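PDB 4H5P: nucleoprotein from Rift Valley fever virus, which encapsidates the viral genomic RNA, binding single-stranded nucleic acid with high affinity and assembling into rings that form the nucleocapsid. Local coordinates for residues E124-T129 with S170-Q175. Residues are numbered along the deposited sequence; the frame is centred on the assembly and turned at random.
Sequences EWLPVT and SLYLLQ. With nucleotides of chain E.
Tyr172 and Val128 make the polar part of this contact, in which a helix reaches a loop through the far end of one aromatic side chain. The phenol OH of Tyr172 lies 3.1 Å from Val128 O, within hydrogen-bonding distance. The carbonyl oxygen meets the ring at its edge, in plane, and also comes within 3.4 Å of Tyr172 CE1. With CG anti to the backbone N (chi1 -173°), the phenol spans the gap, and its hydroxyl end reaches the loop 124-129.

Apolar contacts accompany the polar one. The Val128 and Tyr172 side chains run antiparallel alongside one another, bringing Val128 CB to 3.7 Å from Tyr172 CE1, while Leu126 CB approaches the hydroxyl less closely. One turn farther along the helix, Gln175 meets the two methyls of Val128 with its CB, and Val128 CG2 sits 3.7 Å from the Gln175 backbone C. Met133 of helix 130-134 touches Val128, Tyr172 and Gln175, joining both sides of the contact.

The amide of Gln175 turns back on its own helix. Its chain bends at chi2 (-47°), and NE2 donates to Leu171 O at 3.2 Å, with the acceptor almost in the amide plane; this bond holds the amide turned toward its own helix, while the aliphatic base of the side chain packs on Val128.

Toward the nucleic acid, Pro127 CB lies 3.3 Å from O4 of U7 of chain E, and the proline also packs on Phe176, Val179 and Ile180. The arrangement is thus a buried loop-on-helix junction of the all-helical phlebovirus nucleoprotein fold, with its proline against an RNA base and nearby Trp125, important for dimerization, packing on Val25 of a second subunit.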
ATOM      1  N   GLU A 124     -21.474  24.301   0.388  1.00 43.43           N
ATOM      2  CA  GLU A 124     -22.108  23.092   0.923  1.00 44.23           C
ATOM      3  C   GLU A 124     -21.872  21.821   0.081  1.00 47.71           C
ATOM      4  O   GLU A 124     -22.378  20.751   0.446  1.00 48.96           O
ATOM      5  CB  GLU A 124     -23.611  23.330   1.136  1.00 48.45           C
ATOM      6  CG  GLU A 124     -23.912  24.415   2.168  1.00 61.26           C
ATOM      7  CD  GLU A 124     -23.165  24.348   3.491  1.00 73.94           C
ATOM      8  OE1 GLU A 124     -23.365  23.355   4.231  1.00 71.61           O
ATOM      9  OE2 GLU A 124     -22.386  25.287   3.786  1.00 44.77           O
ATOM     10  N   TRP A 125     -21.059  21.911  -0.987  1.00 41.88           N
ATOM     11  CA  TRP A 125     -20.756  20.772  -1.854  1.00 40.84           C
ATOM     12  C   TRP A 125     -19.254  20.429  -1.832  1.00 40.59           C
ATOM     13  O   TRP A 125     -18.826  19.521  -2.539  1.00 40.34           O
ATOM     14  CB  TRP A 125     -21.262  21.039  -3.289  1.00 40.33           C
ATOM     15  CG  TRP A 125     -22.754  21.176  -3.348  1.00 44.64           C
ATOM     16  CD1 TRP A 125     -23.675  20.224  -3.016  1.00 49.54           C
ATOM     17  CD2 TRP A 125     -23.497  22.358  -3.666  1.00 46.20           C
ATOM     18  NE1 TRP A 125     -24.945  20.735  -3.121  1.00 51.88           N
ATOM     19  CE2 TRP A 125     -24.867  22.042  -3.530  1.00 53.27           C
ATOM     20  CE3 TRP A 125     -23.141  23.657  -4.072  1.00 47.58           C
ATOM     21  CZ2 TRP A 125     -25.883  22.972  -3.800  1.00 55.30           C
ATOM     22  CZ3 TRP A 125     -24.146  24.580  -4.332  1.00 51.53           C
ATOM     23  CH2 TRP A 125     -25.499  24.234  -4.204  1.00 54.96           C
ATOM     24  N   LEU A 126     -18.482  21.102  -0.972  1.00 35.76           N
ATOM     25  CA  LEU A 126     -17.040  20.902  -0.811  1.00 33.71           C
ATOM     26  C   LEU A 126     -16.752  19.737   0.159  1.00 38.82           C
ATOM     27  O   LEU A 126     -17.634  19.420   0.957  1.00 39.21           O
ATOM     28  CB  LEU A 126     -16.387  22.206  -0.291  1.00 33.15           C
ATOM     29  CG  LEU A 126     -16.595  23.481  -1.121  1.00 36.39           C
ATOM     30  CD1 LEU A 126     -16.086  24.699  -0.382  1.00 37.22           C
ATOM     31  CD2 LEU A 126     -15.918  23.396  -2.490  1.00 33.16           C
ATOM     32  N   PRO A 127     -15.537  19.107   0.147  1.00 35.81           N
ATOM     33  CA  PRO A 127     -15.262  18.010   1.105  1.00 36.62           C
ATOM     34  C   PRO A 127     -15.455  18.429   2.571  1.00 43.47           C
ATOM     35  O   PRO A 127     -15.875  17.612   3.388  1.00 45.20           O
ATOM     36  CB  PRO A 127     -13.803  17.649   0.810  1.00 37.19           C
ATOM     37  CG  PRO A 127     -13.626  18.015  -0.653  1.00 39.50           C
ATOM     38  CD  PRO A 127     -14.380  19.316  -0.754  1.00 35.63           C
ATOM     39  N   VAL A 128     -15.164  19.700   2.898  1.00 40.40           N
ATOM     40  CA  VAL A 128     -15.410  20.306   4.214  1.00 41.94           C
ATOM     41  C   VAL A 128     -16.285  21.524   3.926  1.00 45.43           C
ATOM     42  O   VAL A 128     -15.837  22.438   3.238  1.00 43.65           O
ATOM     43  CB  VAL A 128     -14.137  20.646   5.037  1.00 46.06           C
ATOM     44  CG1 VAL A 128     -14.508  21.246   6.390  1.00 48.94           C
ATOM     45  CG2 VAL A 128     -13.261  19.419   5.242  1.00 45.37           C
ATOM     46  N   THR A 129     -17.558  21.490   4.362  1.00 43.33           N
ATOM     47  CA  THR A 129     -18.531  22.550   4.076  1.00 43.79           C
ATOM     48  C   THR A 129     -18.301  23.791   4.929  1.00 50.82           C
ATOM     49  O   THR A 129     -17.563  23.744   5.918  1.00 51.30           O
ATOM     50  CB  THR A 129     -19.969  22.036   4.247  1.00 50.04           C
ATOM     51  OG1 THR A 129     -20.177  21.647   5.606  1.00 47.66           O
ATOM     52  CG2 THR A 129     -20.297  20.870   3.302  1.00 48.07           C
ATOM     53  N   SER A 170      -5.085  27.883   7.150  1.00 45.58           N
ATOM     54  CA  SER A 170      -4.575  26.604   7.670  1.00 45.27           C
ATOM     55  C   SER A 170      -5.625  25.852   8.492  1.00 50.79           C
ATOM     56  O   SER A 170      -5.557  24.627   8.551  1.00 52.08           O
ATOM     57  CB  SER A 170      -3.327  26.814   8.518  1.00 49.31           C
ATOM     58  OG  SER A 170      -2.247  27.240   7.709  1.00 58.63           O
ATOM     59  N   LEU A 171      -6.600  26.564   9.119  1.00 47.63           N
ATOM     60  CA  LEU A 171      -7.687  25.913   9.872  1.00 47.85           C
ATOM     61  C   LEU A 171      -8.528  25.088   8.892  1.00 48.93           C
ATOM     62  O   LEU A 171      -8.905  23.967   9.225  1.00 48.57           O
ATOM     63  CB  LEU A 171      -8.555  26.923  10.655  1.00 50.17           C
ATOM     64  CG  LEU A 171      -9.658  26.337  11.568  1.00 56.27           C
ATOM     65  CD1 LEU A 171      -9.084  25.748  12.843  1.00 59.24           C
ATOM     66  CD2 LEU A 171     -10.684  27.378  11.928  1.00 59.89           C
ATOM     67  N   TYR A 172      -8.747  25.613   7.655  1.00 43.88           N
ATOM     68  CA  TYR A 172      -9.438  24.874   6.599  1.00 41.05           C
ATOM     69  C   TYR A 172      -8.579  23.722   6.112  1.00 41.87           C
ATOM     70  O   TYR A 172      -9.089  22.615   5.975  1.00 39.81           O
ATOM     71  CB  TYR A 172      -9.838  25.752   5.393  1.00 40.21           C
ATOM     72  CG  TYR A 172     -10.697  24.968   4.419  1.00 41.13           C
ATOM     73  CD1 TYR A 172     -12.018  24.652   4.726  1.00 44.37           C
ATOM     74  CD2 TYR A 172     -10.156  24.431   3.255  1.00 39.40           C
ATOM     75  CE1 TYR A 172     -12.793  23.867   3.877  1.00 44.31           C
ATOM     76  CE2 TYR A 172     -10.922  23.636   2.399  1.00 38.77           C
ATOM     77  CZ  TYR A 172     -12.246  23.367   2.710  1.00 46.95           C
ATOM     78  OH  TYR A 172     -13.037  22.587   1.896  1.00 49.54           O
ATOM     79  N   LEU A 173      -7.281  23.999   5.831  1.00 38.87           N
ATOM     80  CA  LEU A 173      -6.308  23.042   5.293  1.00 37.49           C
ATOM     81  C   LEU A 173      -6.184  21.823   6.188  1.00 43.58           C
ATOM     82  O   LEU A 173      -6.060  20.714   5.678  1.00 42.88           O
ATOM     83  CB  LEU A 173      -4.931  23.702   5.065  1.00 37.39           C
ATOM     84  CG  LEU A 173      -4.806  24.685   3.860  1.00 39.34           C
ATOM     85  CD1 LEU A 173      -3.389  25.187   3.708  1.00 38.54           C
ATOM     86  CD2 LEU A 173      -5.207  24.021   2.532  1.00 37.67           C
ATOM     87  N   LEU A 174      -6.291  22.023   7.516  1.00 41.56           N
ATOM     88  CA  LEU A 174      -6.246  20.970   8.520  1.00 42.47           C
ATOM     89  C   LEU A 174      -7.444  20.022   8.355  1.00 45.07           C
ATOM     90  O   LEU A 174      -7.245  18.812   8.302  1.00 44.93           O
ATOM     91  CB  LEU A 174      -6.226  21.614   9.929  1.00 45.32           C
ATOM     92  CG  LEU A 174      -6.217  20.703  11.161  1.00 52.08           C
ATOM     93  CD1 LEU A 174      -4.959  19.846  11.218  1.00 52.91           C
ATOM     94  CD2 LEU A 174      -6.342  21.524  12.438  1.00 56.83           C
ATOM     95  N   GLN A 175      -8.672  20.571   8.246  1.00 40.52           N
ATOM     96  CA  GLN A 175      -9.900  19.784   8.089  1.00 39.43           C
ATOM     97  C   GLN A 175      -9.926  19.087   6.742  1.00 41.93           C
ATOM     98  O   GLN A 175     -10.185  17.887   6.681  1.00 43.39           O
ATOM     99  CB  GLN A 175     -11.169  20.648   8.246  1.00 40.50           C
ATOM    100  CG  GLN A 175     -11.163  21.634   9.407  1.00 52.56           C
ATOM    101  CD  GLN A 175     -10.694  21.058  10.733  1.00 68.41           C
ATOM    102  OE1 GLN A 175     -11.193  20.031  11.224  1.00 60.02           O
ATOM    103  NE2 GLN A 175      -9.716  21.719  11.339  1.00 58.05           N
TER
ATOM    104  P     U E   7     -11.213   9.914  -4.103  1.00 46.96           P
ATOM    105  OP1   U E   7     -10.122   9.055  -4.636  1.00 47.27           O
ATOM    106  OP2   U E   7     -12.542   9.892  -4.749  1.00 47.82           O
ATOM    107  O5'   U E   7     -11.445   9.596  -2.550  1.00 47.64           O
ATOM    108  C5'   U E   7     -10.479   8.874  -1.774  1.00 47.51           C
ATOM    109  C4'   U E   7     -10.944   8.781  -0.331  1.00 47.23           C
ATOM    110  O4'   U E   7     -10.870  10.092   0.277  1.00 47.28           O
ATOM    111  C3'   U E   7     -12.391   8.364  -0.174  1.00 47.56           C
ATOM    112  O3'   U E   7     -12.483   6.944  -0.152  1.00 47.96           O
ATOM    113  C2'   U E   7     -12.784   9.002   1.160  1.00 47.48           C
ATOM    114  O2'   U E   7     -12.461   8.208   2.285  1.00 47.64           O
ATOM    115  C1'   U E   7     -11.967  10.294   1.153  1.00 47.20           C
ATOM    116  N1    U E   7     -12.756  11.526   0.697  1.00 47.12           N
ATOM    117  C2    U E   7     -13.715  12.085   1.550  1.00 47.04           C
ATOM    118  O2    U E   7     -13.977  11.637   2.660  1.00 46.89           O
ATOM    119  N3    U E   7     -14.377  13.188   1.034  1.00 46.96           N
ATOM    120  C4    U E   7     -14.161  13.796  -0.203  1.00 46.85           C
ATOM    121  O4    U E   7     -14.830  14.777  -0.523  1.00 46.73           O
ATOM    122  C5    U E   7     -13.159  13.158  -1.033  1.00 46.57           C
ATOM    123  C6    U E   7     -12.512  12.074  -0.568  1.00 46.69           C
TER